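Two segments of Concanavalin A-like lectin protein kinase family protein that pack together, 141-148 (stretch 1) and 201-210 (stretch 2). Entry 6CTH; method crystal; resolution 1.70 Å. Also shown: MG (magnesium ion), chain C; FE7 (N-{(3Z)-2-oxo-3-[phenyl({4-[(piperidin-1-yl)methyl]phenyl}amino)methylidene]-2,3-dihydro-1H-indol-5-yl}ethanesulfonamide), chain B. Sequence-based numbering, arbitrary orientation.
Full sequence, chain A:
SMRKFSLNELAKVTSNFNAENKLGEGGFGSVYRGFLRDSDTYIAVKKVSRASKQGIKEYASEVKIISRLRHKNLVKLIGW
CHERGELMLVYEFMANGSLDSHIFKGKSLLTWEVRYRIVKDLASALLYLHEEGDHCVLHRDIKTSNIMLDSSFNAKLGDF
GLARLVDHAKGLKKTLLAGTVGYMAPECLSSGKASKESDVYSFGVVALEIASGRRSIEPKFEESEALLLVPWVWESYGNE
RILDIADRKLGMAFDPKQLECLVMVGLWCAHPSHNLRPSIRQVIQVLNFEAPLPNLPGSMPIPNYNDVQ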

ATOM      1  N   ASP A 141       2.773   6.653   2.257  1.00 28.51           N
ATOM      2  CA  ASP A 141       1.361   6.363   1.992  1.00 28.76           C
ATOM      3  C   ASP A 141       1.082   4.911   1.704  1.00 28.19           C
ATOM      4  O   ASP A 141       0.344   4.552   0.769  1.00 27.89           O
ATOM      5  CB  ASP A 141       0.834   7.268   0.910  1.00 29.10           C
ATOM      6  CG  ASP A 141      -0.697   7.435   0.951  1.00 29.90           C
ATOM      7  OD1 ASP A 141      -1.328   7.119   1.976  1.00 29.42           O
ATOM      8  OD2 ASP A 141      -1.219   7.947  -0.056  1.00 29.66           O
ATOM      9  N   ILE A 142       1.674   4.058   2.505  1.00 27.62           N
ATOM     10  CA  ILE A 142       1.422   2.662   2.386  1.00 27.68           C
ATOM     11  C   ILE A 142      -0.026   2.357   2.803  1.00 28.41           C
ATOM     12  O   ILE A 142      -0.380   2.652   3.937  1.00 28.76           O
ATOM     13  CB  ILE A 142       2.438   1.880   3.199  1.00 27.82           C
ATOM     14  CG1 ILE A 142       3.847   2.070   2.591  1.00 27.69           C
ATOM     15  CG2 ILE A 142       2.060   0.426   3.281  1.00 27.90           C
ATOM     16  CD1 ILE A 142       4.961   1.713   3.573  1.00 28.13           C
ATOM     17  N   LYS A 143      -0.804   1.737   1.918  1.00 28.41           N
ATOM     18  CA  LYS A 143      -2.145   1.290   2.204  1.00 29.29           C
ATOM     19  C   LYS A 143      -2.584   0.341   1.071  1.00 29.97           C
ATOM     20  O   LYS A 143      -1.925   0.301   0.026  1.00 28.99           O
ATOM     21  CB  LYS A 143      -3.100   2.501   2.281  1.00 29.63           C
ATOM     22  CG  LYS A 143      -3.060   3.394   1.095  1.00 29.88           C
ATOM     23  CD  LYS A 143      -3.976   4.643   1.258  1.00 30.55           C
ATOM     24  CE  LYS A 143      -3.928   5.622   0.143  1.00 31.56           C
ATOM     25  NZ  LYS A 143      -4.859   6.789   0.341  1.00 32.58           N
ATOM     26  N   THR A 144      -3.653  -0.443   1.278  1.00 30.37           N
ATOM     27  CA  THR A 144      -4.008  -1.459   0.259  1.00 31.80           C
ATOM     28  C   THR A 144      -4.486  -0.919  -1.091  1.00 31.98           C
ATOM     29  O   THR A 144      -4.231  -1.556  -2.118  1.00 32.16           O
ATOM     30  CB  THR A 144      -4.999  -2.535   0.771  1.00 33.74           C
ATOM     31  OG1 THR A 144      -6.280  -1.968   0.897  1.00 35.32           O
ATOM     32  CG2 THR A 144      -4.606  -3.105   2.089  1.00 34.20           C
ATOM     33  N   SER A 145      -5.048   0.294  -1.158  1.00 31.05           N
ATOM     34  CA  SER A 145      -5.350   0.899  -2.443  1.00 31.41           C
ATOM     35  C   SER A 145      -4.134   1.324  -3.266  1.00 30.70           C
ATOM     36  O   SER A 145      -4.277   1.698  -4.426  1.00 30.72           O
ATOM     37  CB  SER A 145      -6.289   2.118  -2.320  1.00 32.08           C
ATOM     38  OG  SER A 145      -5.764   3.091  -1.440  1.00 32.37           O
ATOM     39  N   ASN A 146      -2.954   1.329  -2.640  1.00 30.03           N
ATOM     40  CA  ASN A 146      -1.713   1.575  -3.328  1.00 29.73           C
ATOM     41  C   ASN A 146      -0.956   0.314  -3.654  1.00 29.48           C
ATOM     42  O   ASN A 146       0.203   0.419  -4.149  1.00 30.02           O
ATOM     43  CB  ASN A 146      -0.814   2.502  -2.505  1.00 29.64           C
ATOM     44  CG  ASN A 146      -1.273   3.947  -2.570  1.00 30.52           C
ATOM     45  OD1 ASN A 146      -1.946   4.370  -3.535  1.00 31.88           O
ATOM     46  ND2 ASN A 146      -0.934   4.692  -1.580  1.00 29.21           N
ATOM     47  N   ILE A 147      -1.557  -0.852  -3.455  1.00 29.26           N
ATOM     48  CA  ILE A 147      -0.925  -2.134  -3.829  1.00 29.76           C
ATOM     49  C   ILE A 147      -1.659  -2.735  -5.035  1.00 30.52           C
ATOM     50  O   ILE A 147      -2.850  -3.064  -4.958  1.00 30.88           O
ATOM     51  CB  ILE A 147      -0.906  -3.103  -2.632  1.00 29.60           C
ATOM     52  CG1 ILE A 147      -0.146  -2.452  -1.463  1.00 29.22           C
ATOM     53  CG2 ILE A 147      -0.306  -4.448  -3.017  1.00 30.01           C
ATOM     54  CD1 ILE A 147      -0.232  -3.215  -0.155  1.00 29.31           C
ATOM     55  N   MET A 148      -0.927  -2.882  -6.146  1.00 30.51           N
ATOM     56  CA  MET A 148      -1.480  -3.437  -7.371  1.00 31.78           C
ATOM     57  C   MET A 148      -1.210  -4.913  -7.451  1.00 32.37           C
ATOM     58  O   MET A 148      -0.162  -5.401  -6.936  1.00 32.31           O
ATOM     59  CB  MET A 148      -0.859  -2.736  -8.587  1.00 32.30           C
ATOM     60  CG  MET A 148      -1.112  -1.251  -8.673  1.00 33.03           C
ATOM     61  SD  MET A 148      -2.898  -0.875  -8.697  1.00 35.48           S
ATOM     62  CE  MET A 148      -3.272  -1.686 -10.219  1.00 35.68           C
ATOM     63  N   TYR A 201       4.842   1.235  10.568  1.00 29.00           N
ATOM     64  CA  TYR A 201       3.498   1.355  11.212  1.00 29.30           C
ATOM     65  C   TYR A 201       2.420   1.110  10.158  1.00 28.52           C
ATOM     66  O   TYR A 201       1.557   0.232  10.336  1.00 28.76           O
ATOM     67  CB  TYR A 201       3.383   2.682  11.894  1.00 29.81           C
ATOM     68  CG  TYR A 201       1.989   2.846  12.518  1.00 30.50           C
ATOM     69  CD1 TYR A 201       0.897   3.225  11.755  1.00 31.02           C
ATOM     70  CD2 TYR A 201       1.804   2.545  13.852  1.00 32.06           C
ATOM     71  CE1 TYR A 201      -0.360   3.314  12.334  1.00 31.46           C
ATOM     72  CE2 TYR A 201       0.544   2.611  14.433  1.00 32.75           C
ATOM     73  CZ  TYR A 201      -0.490   3.025  13.669  1.00 32.85           C
ATOM     74  OH  TYR A 201      -1.767   3.107  14.258  1.00 34.71           O
ATOM     75  N   SER A 202       2.509   1.802   9.013  1.00 28.11           N
ATOM     76  CA  SER A 202       1.517   1.628   7.952  1.00 27.63           C
ATOM     77  C   SER A 202       1.507   0.198   7.452  1.00 27.76           C
ATOM     78  O   SER A 202       0.466  -0.362   7.216  1.00 27.09           O
ATOM     79  CB  SER A 202       1.809   2.542   6.764  1.00 27.89           C
ATOM     80  OG  SER A 202       1.981   3.897   7.169  1.00 28.47           O
ATOM     81  N   PHE A 203       2.696  -0.400   7.274  1.00 27.63           N
ATOM     82  CA  PHE A 203       2.778  -1.811   6.885  1.00 28.18           C
ATOM     83  C   PHE A 203       2.026  -2.738   7.876  1.00 28.73           C
ATOM     84  O   PHE A 203       1.336  -3.688   7.459  1.00 28.90           O
ATOM     85  CB  PHE A 203       4.288  -2.239   6.784  1.00 28.42           C
ATOM     86  CG  PHE A 203       4.501  -3.721   6.588  1.00 28.66           C
ATOM     87  CD1 PHE A 203       4.532  -4.269   5.330  1.00 28.43           C
ATOM     88  CD2 PHE A 203       4.640  -4.560   7.681  1.00 29.21           C
ATOM     89  CE1 PHE A 203       4.688  -5.646   5.149  1.00 28.68           C
ATOM     90  CE2 PHE A 203       4.782  -5.931   7.509  1.00 29.37           C
ATOM     91  CZ  PHE A 203       4.819  -6.473   6.237  1.00 29.03           C
ATOM     92  N   GLY A 204       2.201  -2.467   9.164  1.00 29.45           N
ATOM     93  CA  GLY A 204       1.521  -3.213  10.274  1.00 29.90           C
ATOM     94  C   GLY A 204       0.014  -3.171  10.087  1.00 30.42           C
ATOM     95  O   GLY A 204      -0.636  -4.219  10.115  1.00 31.71           O
ATOM     96  N   VAL A 205      -0.504  -1.982   9.828  1.00 30.22           N
ATOM     97  CA  VAL A 205      -1.945  -1.798   9.646  1.00 30.35           C
ATOM     98  C   VAL A 205      -2.398  -2.602   8.436  1.00 30.36           C
ATOM     99  O   VAL A 205      -3.342  -3.392   8.531  1.00 30.43           O
ATOM    100  CB  VAL A 205      -2.330  -0.337   9.469  1.00 30.36           C
ATOM    101  CG1 VAL A 205      -3.819  -0.217   9.177  1.00 30.71           C
ATOM    102  CG2 VAL A 205      -1.956   0.456  10.689  1.00 31.24           C
ATOM    103  N   VAL A 206      -1.651  -2.492   7.337  1.00 29.30           N
ATOM    104  CA  VAL A 206      -1.984  -3.239   6.135  1.00 29.43           C
ATOM    105  C   VAL A 206      -1.969  -4.739   6.407  1.00 29.77           C
ATOM    106  O   VAL A 206      -2.830  -5.454   5.939  1.00 29.89           O
ATOM    107  CB  VAL A 206      -1.050  -2.840   4.957  1.00 29.27           C
ATOM    108  CG1 VAL A 206      -1.157  -3.849   3.816  1.00 29.42           C
ATOM    109  CG2 VAL A 206      -1.423  -1.423   4.487  1.00 29.70           C
ATOM    110  N   ALA A 207      -0.950  -5.240   7.112  1.00 29.84           N
ATOM    111  CA  ALA A 207      -0.853  -6.664   7.427  1.00 30.84           C
ATOM    112  C   ALA A 207      -2.128  -7.143   8.143  1.00 31.74           C
ATOM    113  O   ALA A 207      -2.676  -8.181   7.827  1.00 32.26           O
ATOM    114  CB  ALA A 207       0.344  -6.925   8.307  1.00 31.39           C
ATOM    115  N   LEU A 208      -2.604  -6.333   9.071  1.00 32.15           N
ATOM    116  CA  LEU A 208      -3.815  -6.687   9.842  1.00 32.98           C
ATOM    117  C   LEU A 208      -5.084  -6.615   9.019  1.00 33.40           C
ATOM    118  O   LEU A 208      -6.004  -7.414   9.233  1.00 35.35           O
ATOM    119  CB  LEU A 208      -3.896  -5.829  11.089  1.00 33.38           C
ATOM    120  CG  LEU A 208      -2.747  -6.061  12.075  1.00 33.97           C
ATOM    121  CD1 LEU A 208      -2.837  -5.186  13.287  1.00 34.79           C
ATOM    122  CD2 LEU A 208      -2.601  -7.521  12.506  1.00 34.63           C
ATOM    123  N   GLU A 209      -5.155  -5.652   8.091  1.00 32.96           N
ATOM    124  CA  GLU A 209      -6.270  -5.567   7.138  1.00 33.20           C
ATOM    125  C   GLU A 209      -6.315  -6.812   6.285  1.00 34.09           C
ATOM    126  O   GLU A 209      -7.375  -7.327   5.984  1.00 33.86           O
ATOM    127  CB  GLU A 209      -6.190  -4.341   6.227  1.00 32.61           C
ATOM    128  CG  GLU A 209      -6.310  -3.019   6.953  1.00 33.17           C
ATOM    129  CD  GLU A 209      -6.212  -1.809   6.097  1.00 34.55           C
ATOM    130  OE1 GLU A 209      -5.344  -1.825   5.164  1.00 34.62           O
ATOM    131  OE2 GLU A 209      -6.997  -0.821   6.317  1.00 34.35           O
ATOM    132  N   ILE A 210      -5.139  -7.268   5.806  1.00 33.54           N
ATOM    133  CA  ILE A 210      -5.086  -8.454   4.979  1.00 34.37           C
ATOM    134  C   ILE A 210      -5.513  -9.748   5.735  1.00 35.85           C
ATOM    135  O   ILE A 210      -6.269 -10.571   5.215  1.00 37.69           O
ATOM    136  CB  ILE A 210      -3.666  -8.566   4.378  1.00 33.43           C
ATOM    137  CG1 ILE A 210      -3.438  -7.459   3.367  1.00 32.92           C
ATOM    138  CG2 ILE A 210      -3.400  -9.909   3.727  1.00 34.57           C
ATOM    139  CD1 ILE A 210      -1.995  -7.376   2.862  1.00 33.06           C
TER
HETATM  140 MG    MG C 602      -1.101   8.898  -1.807  1.00 31.11          MG
HETATM  141  C4  FE7 B 601      -3.286   1.509 -11.801  1.00 27.91           C
HETATM  142  C14 FE7 B 601      -7.410   2.639  -8.873  1.00 31.36           C
HETATM  143  C5  FE7 B 601      -2.116   1.306 -12.556  1.00 28.83           C
HETATM  144  C6  FE7 B 601      -0.953   2.013 -12.300  1.00 29.23           C
HETATM  145  C11 FE7 B 601      -6.281   1.142 -10.926  1.00 30.13           C
HETATM  146  C7  FE7 B 601      -0.941   2.918 -11.255  1.00 30.73           C
HETATM  147  C8  FE7 B 601      -3.629  -0.126 -13.440  1.00 28.75           C
HETATM  148  C9  FE7 B 601      -4.299   0.618 -12.342  1.00 29.68           C
HETATM  149  C10 FE7 B 601      -5.607   0.371 -11.986  1.00 28.69           C
HETATM  150  C12 FE7 B 601      -6.555   2.493 -11.103  1.00 30.26           C
HETATM  151  C13 FE7 B 601      -7.115   3.234 -10.078  1.00 33.97           C
HETATM  152  N1  FE7 B 601      -2.357   0.331 -13.506  1.00 29.07           N
HETATM  153  N2  FE7 B 601      -6.238  -0.661 -12.563  1.00 30.88           N
HETATM  154  C3  FE7 B 601      -3.249   2.412 -10.740  1.00 29.27           C
HETATM  155  N3  FE7 B 601     -12.347  -2.464 -13.495  1.00 51.39           N
HETATM  156  O2  FE7 B 601      -4.119  -0.984 -14.164  1.00 31.85           O
HETATM  157  C2  FE7 B 601      -2.064   3.091 -10.451  1.00 31.73           C
HETATM  158  N   FE7 B 601      -1.919   3.910  -9.294  1.00 36.32           N
HETATM  159  S   FE7 B 601      -2.977   4.256  -8.117  1.00 38.38           S
HETATM  160  O   FE7 B 601      -4.299   3.989  -8.585  1.00 39.20           O
HETATM  161  O1  FE7 B 601      -2.652   5.560  -7.633  1.00 37.85           O
HETATM  162  C1  FE7 B 601      -2.469   3.029  -6.959  1.00 40.80           C
HETATM  163  C   FE7 B 601      -0.961   3.025  -6.933  1.00 43.41           C
HETATM  164  C16 FE7 B 601      -6.591   0.551  -9.708  1.00 30.70           C
HETATM  165  C15 FE7 B 601      -7.150   1.299  -8.689  1.00 33.46           C
HETATM  166  C17 FE7 B 601      -7.558  -1.161 -12.514  1.00 34.03           C
HETATM  167  C22 FE7 B 601      -8.564  -0.529 -11.796  1.00 35.17           C
HETATM  168  C21 FE7 B 601      -9.831  -1.080 -11.743  1.00 35.97           C
HETATM  169  C20 FE7 B 601     -10.123  -2.267 -12.398  1.00 41.09           C
HETATM  170  C19 FE7 B 601      -9.112  -2.892 -13.108  1.00 39.04           C
HETATM  171  C18 FE7 B 601      -7.843  -2.348 -13.173  1.00 36.07           C
HETATM  172  C23 FE7 B 601     -11.512  -2.856 -12.352  1.00 47.04           C
HETATM  173  C28 FE7 B 601     -13.626  -3.178 -13.483  1.00 54.34           C
HETATM  174  C27 FE7 B 601     -14.450  -2.856 -14.707  1.00 57.05           C
HETATM  175  C26 FE7 B 601     -14.684  -1.365 -14.831  1.00 55.89           C
HETATM  176  C25 FE7 B 601     -13.380  -0.602 -14.719  1.00 57.39           C
HETATM  177  C24 FE7 B 601     -12.609  -1.024 -13.489  1.00 53.86           C
HETATM  178  O   HOH W   1       3.372   4.857   4.874  1.00 27.33           O
HETATM  179  O   HOH W   2      -5.688  -0.326   3.101  1.00 33.27           O
HETATM  180  O   HOH W   3      -2.905   8.152  -2.333  1.00 33.42           O
HETATM  181  O   HOH W   4      -1.910  10.545  -0.820  1.00 35.03           O
HETATM  182  O   HOH W   5      -0.906  10.231  -3.554  1.00 32.58           O
HETATM  183  O   HOH W   6       0.877   9.549  -1.489  1.00 34.08           O

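This is a small, mainly apolar contact, in which one face of a helix packs against a loop, a 3-10 turn and the start of a strand; two waters link the stretches, and no direct hydrogen bond crosses between them. About 301 Å² is buried in all, counting both sides.

Val206 is the hub. Its CA-to-CB bond points toward stretch 1, with chi1 in the t well. CG2 lies 4.1 Å from Ile142 CG2 and 3.6 Å from Lys143 CA, CG1 lies 4.1 Å from Ile147 CD1, and Thr144 CG2 lies near both methyls, closer to CG1 (3.9 Å). A beta-branched residue suits this place, offering two methyls close to the helix backbone without a long, flexible chain. Ile142 points its CA-to-CB bond toward the helix, and its branched apolar side chain fills the space beside Ser202 and Val206; Ile147 reaches Val206 with its CD1.

One helical turn earlier, Ser202 allows a closer approach. Its CB is 3.7 Å from Ile142 CB and 3.6 Å from Ile142 O. The small side chain fits this narrow gap, yet still carries a hydroxyl: Ser202 OG accepts a hydrogen bond from water 1 at 2.9 Å, and the same water accepts one from Ile142 N at 3.0 Å. The amide of the buried Ile142 thereby has a partner.

Glu209 extends the contact by a further turn. Its OE1 lies 3.4 Å from Thr144 CG2 and accepts a hydrogen bond from water 2 at 2.6 Å, which in turn accepts one from Thr144 N at 2.7 Å. Thr144 OG1 also bonds this water, at 2.8 Å. Threonine thus serves both needs, its methyl packing on Val206 and its hydroxyl joining the water.

Lys143, by contrast, points its CA-to-CB bond away, so it meets Val206 through its backbone while its NZ forms a long salt bridge of 3.8 Å to Asp141 OD2.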